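Long-range contacts in protein giant-lens (Drosophila melanogaster, PDB 3CGU), which restrains epidermal growth factor receptor signalling in the fly by encircling and sequestering the activating ligand Spitz, without binding the receptor itself: residues 82-87 / 113-118; 118-123 / 142-147; 148-153 / 177-182; 162-167 / 203-208. All coordinates share one frame; numbering follows the deposited sequence.

Interaction 1: 82-87 / 113-118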
# COMPACT_ATOMS: atom_id res chain seq x y z
N PRO A 82 24.27 -5.73 8.53
CA PRO A 82 23.65 -4.42 8.64
C PRO A 82 23.47 -3.79 7.26
O PRO A 82 24.35 -3.91 6.41
CB PRO A 82 24.66 -3.62 9.48
CG PRO A 82 25.50 -4.64 10.16
CD PRO A 82 25.58 -5.78 9.20
N VAL A 83 22.34 -3.12 7.04
CA VAL A 83 22.01 -2.54 5.74
C VAL A 83 22.92 -1.41 5.28
O VAL A 83 23.00 -1.12 4.09
CB VAL A 83 20.51 -2.09 5.63
CG1 VAL A 83 19.60 -3.30 5.57
CG2 VAL A 83 20.13 -1.17 6.77
N HIS A 84 23.64 -0.78 6.21
CA HIS A 84 24.49 0.34 5.81
C HIS A 84 25.77 -0.09 5.11
O HIS A 84 26.39 0.70 4.39
CB HIS A 84 24.75 1.30 6.98
CG HIS A 84 23.90 2.53 6.93
ND1 HIS A 84 24.42 3.78 6.66
CD2 HIS A 84 22.56 2.69 7.05
CE1 HIS A 84 23.44 4.66 6.64
NE2 HIS A 84 22.30 4.03 6.87
N LYS A 85 26.16 -1.35 5.30
CA LYS A 85 27.29 -1.92 4.58
C LYS A 85 27.05 -1.98 3.06
O LYS A 85 27.98 -2.18 2.29
CB LYS A 85 27.64 -3.32 5.11
CG LYS A 85 28.33 -3.31 6.46
CD LYS A 85 28.97 -4.66 6.81
CE LYS A 85 29.75 -4.55 8.15
NZ LYS A 85 29.94 -5.91 8.81
N LEU A 86 25.79 -1.84 2.65
CA LEU A 86 25.48 -1.78 1.22
C LEU A 86 25.54 -0.34 0.71
O LEU A 86 25.10 0.60 1.40
CB LEU A 86 24.11 -2.38 0.91
CG LEU A 86 23.85 -3.88 1.17
CD1 LEU A 86 22.37 -4.14 1.39
CD2 LEU A 86 24.35 -4.73 0.04
N PRO A 87 26.09 -0.15 -0.50
CA PRO A 87 26.17 1.16 -1.12
C PRO A 87 24.79 1.72 -1.44
O PRO A 87 23.84 0.97 -1.61
CB PRO A 87 26.92 0.89 -2.43
CG PRO A 87 26.71 -0.57 -2.70
CD PRO A 87 26.64 -1.22 -1.35
N HIS A 113 21.71 -5.57 -4.22
CA HIS A 113 22.96 -4.99 -4.68
C HIS A 113 23.22 -3.60 -4.10
O HIS A 113 24.37 -3.25 -3.87
CB HIS A 113 23.02 -4.96 -6.21
CG HIS A 113 22.58 -6.24 -6.85
ND1 HIS A 113 23.34 -7.40 -6.83
CD2 HIS A 113 21.45 -6.55 -7.54
CE1 HIS A 113 22.69 -8.36 -7.46
NE2 HIS A 113 21.54 -7.88 -7.90
N CYS A 114 22.18 -2.80 -3.90
CA CYS A 114 22.38 -1.45 -3.40
C CYS A 114 21.11 -0.95 -2.74
O CYS A 114 20.09 -1.64 -2.76
CB CYS A 114 22.78 -0.51 -4.54
SG CYS A 114 21.39 -0.13 -5.66
N ARG A 115 21.16 0.24 -2.15
CA ARG A 115 19.99 0.84 -1.53
C ARG A 115 19.52 2.06 -2.31
O ARG A 115 20.32 2.93 -2.67
CB ARG A 115 20.33 1.28 -0.10
CG ARG A 115 20.45 0.14 0.93
CD ARG A 115 20.87 0.67 2.32
NE ARG A 115 22.27 1.08 2.37
CZ ARG A 115 22.69 2.32 2.63
NH1 ARG A 115 21.82 3.29 2.87
NH2 ARG A 115 23.99 2.58 2.65
N CYS A 116 18.22 2.14 -2.55
CA CYS A 116 17.59 3.33 -3.10
C CYS A 116 17.71 4.51 -2.11
O CYS A 116 17.66 4.31 -0.89
CB CYS A 116 16.12 3.05 -3.42
SG CYS A 116 15.84 1.74 -4.68
N PRO A 117 17.89 5.74 -2.62
CA PRO A 117 17.92 6.94 -1.81
C PRO A 117 16.61 7.20 -1.06
O PRO A 117 15.60 6.56 -1.33
CB PRO A 117 18.14 8.06 -2.85
CG PRO A 117 18.71 7.41 -4.04
CD PRO A 117 18.12 6.02 -4.05
N ARG A 118 16.65 8.13 -0.11
CA ARG A 118 15.46 8.56 0.63
C ARG A 118 14.24 8.72 -0.28
O ARG A 118 14.34 9.29 -1.37
CB ARG A 118 15.74 9.89 1.32
CG ARG A 118 14.61 10.41 2.18
CD ARG A 118 14.55 9.66 3.50
NE ARG A 118 15.83 9.69 4.20
CZ ARG A 118 16.35 10.80 4.72
NH1 ARG A 118 15.71 11.98 4.61
NH2 ARG A 118 17.52 10.75 5.36

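Interaction 2: 118-123 / 142-147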
# COMPACT_ATOMS: atom_id res chain seq x y z
N ARG A 118 16.65 8.13 -0.11
CA ARG A 118 15.46 8.56 0.63
C ARG A 118 14.24 8.72 -0.28
O ARG A 118 14.34 9.29 -1.37
CB ARG A 118 15.74 9.89 1.32
CG ARG A 118 14.61 10.41 2.18
CD ARG A 118 14.55 9.66 3.50
NE ARG A 118 15.83 9.69 4.20
CZ ARG A 118 16.35 10.80 4.72
NH1 ARG A 118 15.71 11.98 4.61
NH2 ARG A 118 17.52 10.75 5.36
N ASN A 119 13.09 8.25 0.19
CA ASN A 119 11.83 8.28 -0.58
C ASN A 119 11.96 8.04 -2.09
O ASN A 119 11.43 8.79 -2.91
CB ASN A 119 10.99 9.54 -0.27
CG ASN A 119 11.75 10.82 -0.52
OD1 ASN A 119 11.79 11.71 0.35
ND2 ASN A 119 12.35 10.94 -1.70
N SER A 120 12.68 6.98 -2.44
CA SER A 120 12.71 6.50 -3.81
C SER A 120 12.19 5.07 -3.77
O SER A 120 12.66 4.25 -2.99
CB SER A 120 14.14 6.52 -4.35
OG SER A 120 14.31 5.48 -5.32
N VAL A 121 11.21 4.78 -4.62
CA VAL A 121 10.53 3.50 -4.56
C VAL A 121 10.98 2.56 -5.67
O VAL A 121 11.20 2.98 -6.79
CB VAL A 121 9.00 3.70 -4.59
CG1 VAL A 121 8.27 2.37 -4.83
CG2 VAL A 121 8.56 4.35 -3.29
N THR A 122 11.12 1.28 -5.34
CA THR A 122 11.56 0.31 -6.32
C THR A 122 10.43 -0.06 -7.27
O THR A 122 9.26 0.01 -6.91
CB THR A 122 12.09 -0.98 -5.63
OG1 THR A 122 10.99 -1.68 -5.02
CG2 THR A 122 13.15 -0.63 -4.56
N TYR A 123 10.77 -0.46 -8.48
CA TYR A 123 9.76 -0.96 -9.40
C TYR A 123 10.41 -2.00 -10.28
O TYR A 123 11.63 -1.95 -10.52
CB TYR A 123 9.18 0.18 -10.26
CG TYR A 123 10.18 0.83 -11.18
CD1 TYR A 123 10.34 0.38 -12.48
CD2 TYR A 123 10.96 1.90 -10.76
CE1 TYR A 123 11.24 0.97 -13.34
CE2 TYR A 123 11.88 2.49 -11.61
CZ TYR A 123 12.01 2.02 -12.91
OH TYR A 123 12.91 2.60 -13.80
N ALA A 142 14.64 -1.51 -9.98
CA ALA A 142 15.46 -0.32 -10.03
C ALA A 142 14.86 0.71 -9.11
O ALA A 142 13.76 0.51 -8.61
CB ALA A 142 15.54 0.21 -11.47
N CYS A 143 15.56 1.82 -8.90
CA CYS A 143 15.04 2.90 -8.06
C CYS A 143 14.47 4.02 -8.91
O CYS A 143 15.10 4.47 -9.87
CB CYS A 143 16.14 3.47 -7.16
SG CYS A 143 17.08 2.24 -6.22
N SER A 144 13.26 4.46 -8.57
CA SER A 144 12.62 5.57 -9.25
C SER A 144 13.50 6.81 -9.17
O SER A 144 14.17 7.04 -8.15
CB SER A 144 11.24 5.84 -8.66
OG SER A 144 11.33 6.27 -7.31
N PRO A 145 13.50 7.63 -10.24
CA PRO A 145 14.33 8.82 -10.35
C PRO A 145 13.96 9.85 -9.30
O PRO A 145 12.78 10.08 -9.08
CB PRO A 145 13.99 9.37 -11.75
CG PRO A 145 13.34 8.25 -12.48
CD PRO A 145 12.64 7.44 -11.43
N LEU A 146 14.95 10.45 -8.66
CA LEU A 146 14.72 11.50 -7.66
C LEU A 146 14.36 12.83 -8.33
O LEU A 146 13.43 13.53 -7.91
CB LEU A 146 15.93 11.65 -6.75
CG LEU A 146 17.32 11.59 -7.41
CD1 LEU A 146 17.64 12.90 -8.12
CD2 LEU A 146 18.42 11.23 -6.38
N THR A 147 15.11 13.17 -9.38
CA THR A 147 14.80 14.34 -10.21
C THR A 147 14.35 13.89 -11.60
O THR A 147 14.77 12.84 -12.08
CB THR A 147 16.01 15.29 -10.35
OG1 THR A 147 15.67 16.36 -11.24
CG2 THR A 147 17.22 14.54 -10.90

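Interaction 3: 148-153 / 177-182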
# COMPACT_ATOMS: atom_id res chain seq x y z
N ARG A 148 13.51 14.68 -12.24
CA ARG A 148 12.88 14.30 -13.49
C ARG A 148 13.62 14.86 -14.70
O ARG A 148 13.79 16.07 -14.82
CB ARG A 148 11.42 14.73 -13.49
CG ARG A 148 11.20 16.12 -12.90
CD ARG A 148 10.87 17.13 -14.00
NE ARG A 148 9.75 16.65 -14.81
CZ ARG A 148 8.49 17.01 -14.63
NH1 ARG A 148 8.17 17.88 -13.67
NH2 ARG A 148 7.54 16.51 -15.41
N LEU A 149 14.06 13.99 -15.60
CA LEU A 149 14.84 14.41 -16.76
C LEU A 149 14.06 14.23 -18.06
O LEU A 149 12.88 13.88 -18.04
CB LEU A 149 16.16 13.63 -16.83
CG LEU A 149 17.23 14.01 -15.80
CD1 LEU A 149 18.25 12.88 -15.62
CD2 LEU A 149 17.93 15.31 -16.18
N ARG A 150 14.73 14.47 -19.19
CA ARG A 150 14.11 14.32 -20.51
C ARG A 150 14.16 12.87 -20.96
O ARG A 150 15.17 12.19 -20.75
CB ARG A 150 14.83 15.19 -21.53
CG ARG A 150 14.76 16.68 -21.23
CD ARG A 150 13.34 17.20 -21.44
NE ARG A 150 13.23 18.61 -21.09
CZ ARG A 150 12.16 19.36 -21.33
NH1 ARG A 150 11.10 18.82 -21.93
NH2 ARG A 150 12.14 20.64 -20.97
N CYS A 151 13.07 12.39 -21.57
CA CYS A 151 13.02 11.02 -22.05
C CYS A 151 13.71 10.90 -23.40
O CYS A 151 13.67 11.84 -24.21
CB CYS A 151 11.58 10.51 -22.16
SG CYS A 151 10.52 10.61 -20.66
N GLN A 152 14.35 9.76 -23.65
CA GLN A 152 14.85 9.42 -24.98
C GLN A 152 13.93 8.40 -25.65
O GLN A 152 13.10 7.75 -24.98
CB GLN A 152 16.26 8.81 -24.90
CG GLN A 152 17.36 9.80 -24.60
CD GLN A 152 17.28 10.33 -23.18
OE1 GLN A 152 18.25 10.13 -22.40
NE2 GLN A 152 16.10 10.99 -22.84
N ARG A 153 14.09 8.23 -26.97
CA ARG A 153 13.36 7.19 -27.68
C ARG A 153 13.50 5.89 -26.91
O ARG A 153 14.56 5.61 -26.34
CB ARG A 153 13.90 7.02 -29.10
CG ARG A 153 15.09 6.05 -29.22
CD ARG A 153 15.99 6.38 -30.41
NE ARG A 153 16.69 7.65 -30.22
CZ ARG A 153 17.37 8.28 -31.18
NH1 ARG A 153 17.46 7.75 -32.41
NH2 ARG A 153 17.98 9.43 -30.91
N LEU A 177 8.48 8.36 -14.66
CA LEU A 177 9.93 8.19 -14.74
C LEU A 177 10.66 9.37 -15.34
O LEU A 177 11.69 9.78 -14.81
CB LEU A 177 10.26 6.94 -15.54
CG LEU A 177 9.71 5.66 -14.94
CD1 LEU A 177 9.78 4.56 -15.96
CD2 LEU A 177 10.51 5.30 -13.70
N CYS A 178 10.16 9.91 -16.44
CA CYS A 178 10.81 11.07 -17.04
C CYS A 178 9.86 12.07 -17.71
O CYS A 178 8.67 11.84 -17.82
CB CYS A 178 11.94 10.64 -17.99
SG CYS A 178 11.46 9.45 -19.26
N GLN A 179 10.42 13.19 -18.15
CA GLN A 179 9.64 14.26 -18.73
C GLN A 179 9.54 14.13 -20.24
O GLN A 179 10.54 14.24 -20.93
CB GLN A 179 10.33 15.59 -18.42
CG GLN A 179 9.86 16.74 -19.26
CD GLN A 179 8.48 17.20 -18.88
OE1 GLN A 179 8.25 18.40 -18.63
NE2 GLN A 179 7.54 16.25 -18.81
N CYS A 180 8.33 13.89 -20.76
CA CYS A 180 8.15 13.87 -22.22
C CYS A 180 8.49 15.21 -22.85
O CYS A 180 8.08 16.26 -22.35
CB CYS A 180 6.72 13.49 -22.60
SG CYS A 180 6.34 11.72 -22.49
N PRO A 181 9.24 15.17 -23.96
CA PRO A 181 9.67 16.33 -24.76
C PRO A 181 8.51 17.14 -25.31
O PRO A 181 7.40 16.62 -25.46
CB PRO A 181 10.43 15.68 -25.93
CG PRO A 181 9.90 14.27 -25.99
CD PRO A 181 9.71 13.91 -24.55
N LYS A 182 8.77 18.40 -25.62
CA LYS A 182 7.76 19.30 -26.16
C LYS A 182 7.10 18.65 -27.37
O LYS A 182 7.75 17.95 -28.14
CB LYS A 182 8.38 20.64 -26.55
CG LYS A 182 8.96 21.44 -25.38
CD LYS A 182 7.91 22.36 -24.76
CE LYS A 182 6.79 21.57 -24.09
NZ LYS A 182 7.26 20.92 -22.81

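Interaction 4: 162-167 / 203-208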
# COMPACT_ATOMS: atom_id res chain seq x y z
N VAL A 162 0.13 -3.14 -11.67
CA VAL A 162 -1.22 -3.51 -11.26
C VAL A 162 -1.14 -4.74 -10.38
O VAL A 162 -0.68 -5.79 -10.82
CB VAL A 162 -2.12 -3.83 -12.49
CG1 VAL A 162 -3.51 -4.29 -12.05
CG2 VAL A 162 -2.23 -2.63 -13.42
N ARG A 163 -1.58 -4.62 -9.13
CA ARG A 163 -1.65 -5.76 -8.21
C ARG A 163 -3.09 -6.18 -7.99
O ARG A 163 -3.93 -5.35 -7.66
CB ARG A 163 -1.04 -5.39 -6.85
CG ARG A 163 0.44 -5.06 -6.85
CD ARG A 163 0.95 -4.75 -5.43
NE ARG A 163 2.40 -4.90 -5.32
CZ ARG A 163 3.29 -3.98 -5.70
NH1 ARG A 163 2.90 -2.83 -6.24
NH2 ARG A 163 4.60 -4.21 -5.56
N LYS A 164 -3.40 -7.46 -8.13
CA LYS A 164 -4.72 -7.92 -7.70
C LYS A 164 -4.71 -8.22 -6.19
O LYS A 164 -4.26 -9.27 -5.76
CB LYS A 164 -5.18 -9.12 -8.54
CG LYS A 164 -5.46 -8.75 -10.01
CD LYS A 164 -5.61 -10.00 -10.90
CE LYS A 164 -6.96 -10.70 -10.70
NZ LYS A 164 -8.11 -9.88 -11.22
N ARG A 165 -5.17 -7.26 -5.39
CA ARG A 165 -5.19 -7.42 -3.94
C ARG A 165 -6.19 -8.47 -3.49
O ARG A 165 -5.94 -9.21 -2.55
CB ARG A 165 -5.51 -6.10 -3.26
CG ARG A 165 -4.36 -5.12 -3.28
CD ARG A 165 -3.21 -5.63 -2.44
NE ARG A 165 -2.12 -4.66 -2.38
CZ ARG A 165 -0.99 -4.86 -1.70
NH1 ARG A 165 -0.81 -5.99 -1.03
NH2 ARG A 165 -0.04 -3.93 -1.70
N GLN A 166 -7.35 -8.50 -4.15
CA GLN A 166 -8.32 -9.56 -3.91
C GLN A 166 -9.40 -9.57 -4.98
O GLN A 166 -9.31 -8.84 -5.98
CB GLN A 166 -8.95 -9.44 -2.53
CG GLN A 166 -9.44 -8.06 -2.20
CD GLN A 166 -10.31 -8.06 -0.96
OE1 GLN A 166 -9.93 -7.52 0.08
NE2 GLN A 166 -11.47 -8.70 -1.07
N GLU A 167 -10.41 -10.41 -4.77
CA GLU A 167 -11.43 -10.60 -5.80
C GLU A 167 -11.88 -9.26 -6.37
O GLU A 167 -12.00 -9.10 -7.59
CB GLU A 167 -12.63 -11.40 -5.25
CG GLU A 167 -13.34 -12.28 -6.29
CD GLU A 167 -14.35 -13.24 -5.65
OE1 GLU A 167 -14.05 -13.78 -4.56
OE2 GLU A 167 -15.42 -13.48 -6.25
N GLU A 203 3.92 -14.51 -9.10
CA GLU A 203 4.08 -14.82 -7.68
C GLU A 203 3.41 -13.76 -6.79
O GLU A 203 2.64 -14.10 -5.90
CB GLU A 203 5.56 -14.97 -7.31
CG GLU A 203 5.85 -16.00 -6.20
CD GLU A 203 5.53 -15.51 -4.78
OE1 GLU A 203 4.34 -15.19 -4.51
OE2 GLU A 203 6.46 -15.48 -3.92
N ASP A 204 3.70 -12.48 -7.04
CA ASP A 204 3.13 -11.39 -6.24
C ASP A 204 1.80 -10.89 -6.79
O ASP A 204 1.26 -9.88 -6.34
CB ASP A 204 4.11 -10.22 -6.15
CG ASP A 204 5.11 -10.37 -5.01
OD1 ASP A 204 6.20 -9.77 -5.10
OD2 ASP A 204 4.80 -11.10 -4.04
N ASN A 205 1.30 -11.60 -7.80
CA ASN A 205 0.06 -11.21 -8.45
C ASN A 205 0.17 -9.81 -9.07
O ASN A 205 -0.78 -9.02 -9.01
CB ASN A 205 -1.11 -11.29 -7.47
CG ASN A 205 -2.36 -11.87 -8.10
OD1 ASN A 205 -2.59 -11.74 -9.31
ND2 ASN A 205 -3.18 -12.53 -7.28
N ILE A 206 1.32 -9.52 -9.66
CA ILE A 206 1.53 -8.24 -10.34
C ILE A 206 1.70 -8.36 -11.86
O ILE A 206 2.12 -9.39 -12.39
CB ILE A 206 2.71 -7.43 -9.73
CG1 ILE A 206 4.05 -7.93 -10.27
CG2 ILE A 206 2.70 -7.50 -8.21
CD1 ILE A 206 5.24 -7.16 -9.69
N GLN A 207 1.34 -7.27 -12.54
CA GLN A 207 1.41 -7.16 -13.98
C GLN A 207 1.85 -5.75 -14.35
O GLN A 207 1.20 -4.78 -13.95
CB GLN A 207 0.03 -7.43 -14.58
CG GLN A 207 -0.06 -7.08 -16.04
CD GLN A 207 0.78 -8.03 -16.87
OE1 GLN A 207 0.58 -9.25 -16.82
NE2 GLN A 207 1.74 -7.49 -17.63
N THR A 208 2.96 -5.62 -15.08
CA THR A 208 3.52 -4.30 -15.40
C THR A 208 3.20 -3.84 -16.83
O THR A 208 3.06 -4.64 -17.76
CB THR A 208 5.06 -4.21 -15.14
OG1 THR A 208 5.75 -5.22 -15.89
CG2 THR A 208 5.39 -4.40 -13.64

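Interaction 1: 82-87 / 113-118
Arg115 grips Leu86 through the backbone carbonyl: its NH2 lies 2.6 Å from Leu86 O and approaches almost in line with the carbonyl bond, the C=O...N angle being 174°. Leu86 O also takes a weak second bond from Arg115 NE at 3.0 Å, so one oxygen receives two N-H groups of the same guanidinium. The acceptor sits near the edge of that flat group, which leaves a face for the His84 ring. Ring and guanidinium centres are 4.4 Å apart with planes 22° from parallel, an offset stack in which NH1 lies toward the rim of the imidazole. Below the head group, Arg115 CD passes 3.3 Å from Val83 O. The side chain leaves with CG opposite its carbonyl carbon and runs straight until chi3 (-73°), where a bend turns the guanidinium into the short 3-10 turn of residues 83-85. This turn belongs to the connection leading from the first two-fingered repeat of the protein into the second, and 113-118 lies in the loop between strands 108-112 and 122-129 of the second repeat. Main chain reinforces the side-chain grip: Arg115 N donates to Pro87 O at 2.8 Å. The Pro87 ring adds packing, with CG 3.7 Å from His113 O. Within the turn, Leu86 N bonds back to Val83 O, which probably helps to orient the Leu86 carbonyl. Further out, the disulfide between Cys114 and Cys89 and a backbone bond between Arg115 and Cys89 hold the loop to the chain just beyond Pro87.

Interaction 2: 118-123 / 142-147
Thr122 and Cys143 face each other as an antiparallel non-hydrogen-bonded pair with CA atoms 4.7 Å apart, and Tyr123 with Ala142 forms the adjoining hydrogen-bonded pair. These are the open ends of the beta hairpin 122-129/136-143, probably one of the fingers of the second two-fingered repeat. Tyr123 N donates to Ala142 O, and Ala142 N returns the bond to Tyr123 O, both at 3.1 Å. Pairing continues beyond the strand ends, where Ser144 N reaches Val121 O at an N-H...O angle of 158°.

Among the side chains, Tyr123 swings CG between its backbone N and carbonyl carbon (chi1 65°), which lays the ring along the partner strand. The ring edge at CE2 comes 3.9 Å from Ser144 N, while CZ packs 4.2 Å from Ala142 CB on the same sheet face. Thr122 and Cys143 occupy the other face; Thr122 OG1 is held by Asp72, and Cys143 is joined to Cys116 by a disulfide. Two serines finish the hairpin base. Ser144 OG, with chi1 at 65°, turns across to accept the Val121 N-H at 3.1 Å, so Val121 meets both backbone and side chain of Ser144. Ser120 OG donates to Ser144 O at 3.2 Å, in the carbonyl plane and on a lone pair.

Interaction 3: 148-153 / 177-182
Opposite first torsions bring the sulfurs of Cys151 and Cys178 together: Cys151 carries SG opposite its carbonyl carbon (chi1 -55°), whereas Cys178 places SG between its backbone N and carbonyl carbon (chi1 53°). The two SG atoms are bonded at 2.0 Å, with a torsion of 115° about the S-S bond. This disulfide ties the entry to the third two-fingered repeat to the loop following strand 169-176. Beside it, the backbones form a single bridge between Arg150 and Gln179: Gln179 N donates to Leu149 O at 2.6 Å, and Cys151 N donates to Gln179 O at 3.2 Å.

Gln179 extends from this bridge between two arginines. With CG anti to the backbone N, it lays that carbon over a face of the Arg150 guanidinium, 3.6 Å from NH1, and the two side chains run alongside each other. Arg148 crosses the amide at a slant, with Gln179 OE1 over one face of its guanidinium and its NH2 3.4 Å from Gln179 NE2; both nitrogens are donors, so this is packing without a hydrogen bond. Cys180, next in the chain, is cross-linked to Cys213 on strand 206-215. Arg150 NH1 lies 4.5 Å from Lys182 NZ, and these like charges probably contribute little to cohesion, which rests mainly on the disulfide and the two backbone bonds, with Gln179 packing on the arginines.

Interaction 4: 162-167 / 203-208
Arg163 presents one face of its guanidinium to Ile206, whose CG2 lies over it. The same methyl sits 3.6 Å from Arg163 CG and 3.9 Å from NE, so it follows the arginine from its aliphatic part to its flat head. The two side chains run side by side in the same direction. Arg163 can do this because its chain is extended from CG to NE, with chi2 at -179°. The flat amide of Asn205 meets the flank of Lys164: OD1 is 3.8 Å from both CB and CD, and the two side chains cross at a slant.

Beneath these groups, strands 158-166 and 206-215 of the third repeat's sheet run antiparallel. Val162 N donates to Gln207 O at 3.0 Å, nearly straight at hydrogen (172°), and Gln207 N returns a bond to Val162 O at 3.0 Å. A hydrogen bond from Lys164 N to Asn205 O, at 3.2 Å, prolongs the ladder past the strand end. A classic beta bulge at Arg165 and Gln166 lies in the pairing with strand 169-176.

Since the side chains meet by packing, the hydrogen bonds found between these segments are those of the backbone, and they fix the register.

From the N terminus, interaction 1 first closes a loop, joining the connection after strand 75-79 to the loop that follows strand 108-112. Interaction 2 follows in series and closes the base of hairpin 122-129/136-143; the two share Arg118 and are joined by the Cys116-Cys143 disulfide. Interaction 3 then opens the third repeat, directly after interaction 2, with Pro145 and Tyr123 packing on Leu177. Interactions 3 and 4 cross: 162-167 lies between 148-153 and 177-182, while 203-208 comes after both. Their centres are about 28 Å apart; interaction 3 ties the start of the repeat to the loop after strand 169-176, while interaction 4 pairs strands 158-166 and 206-215.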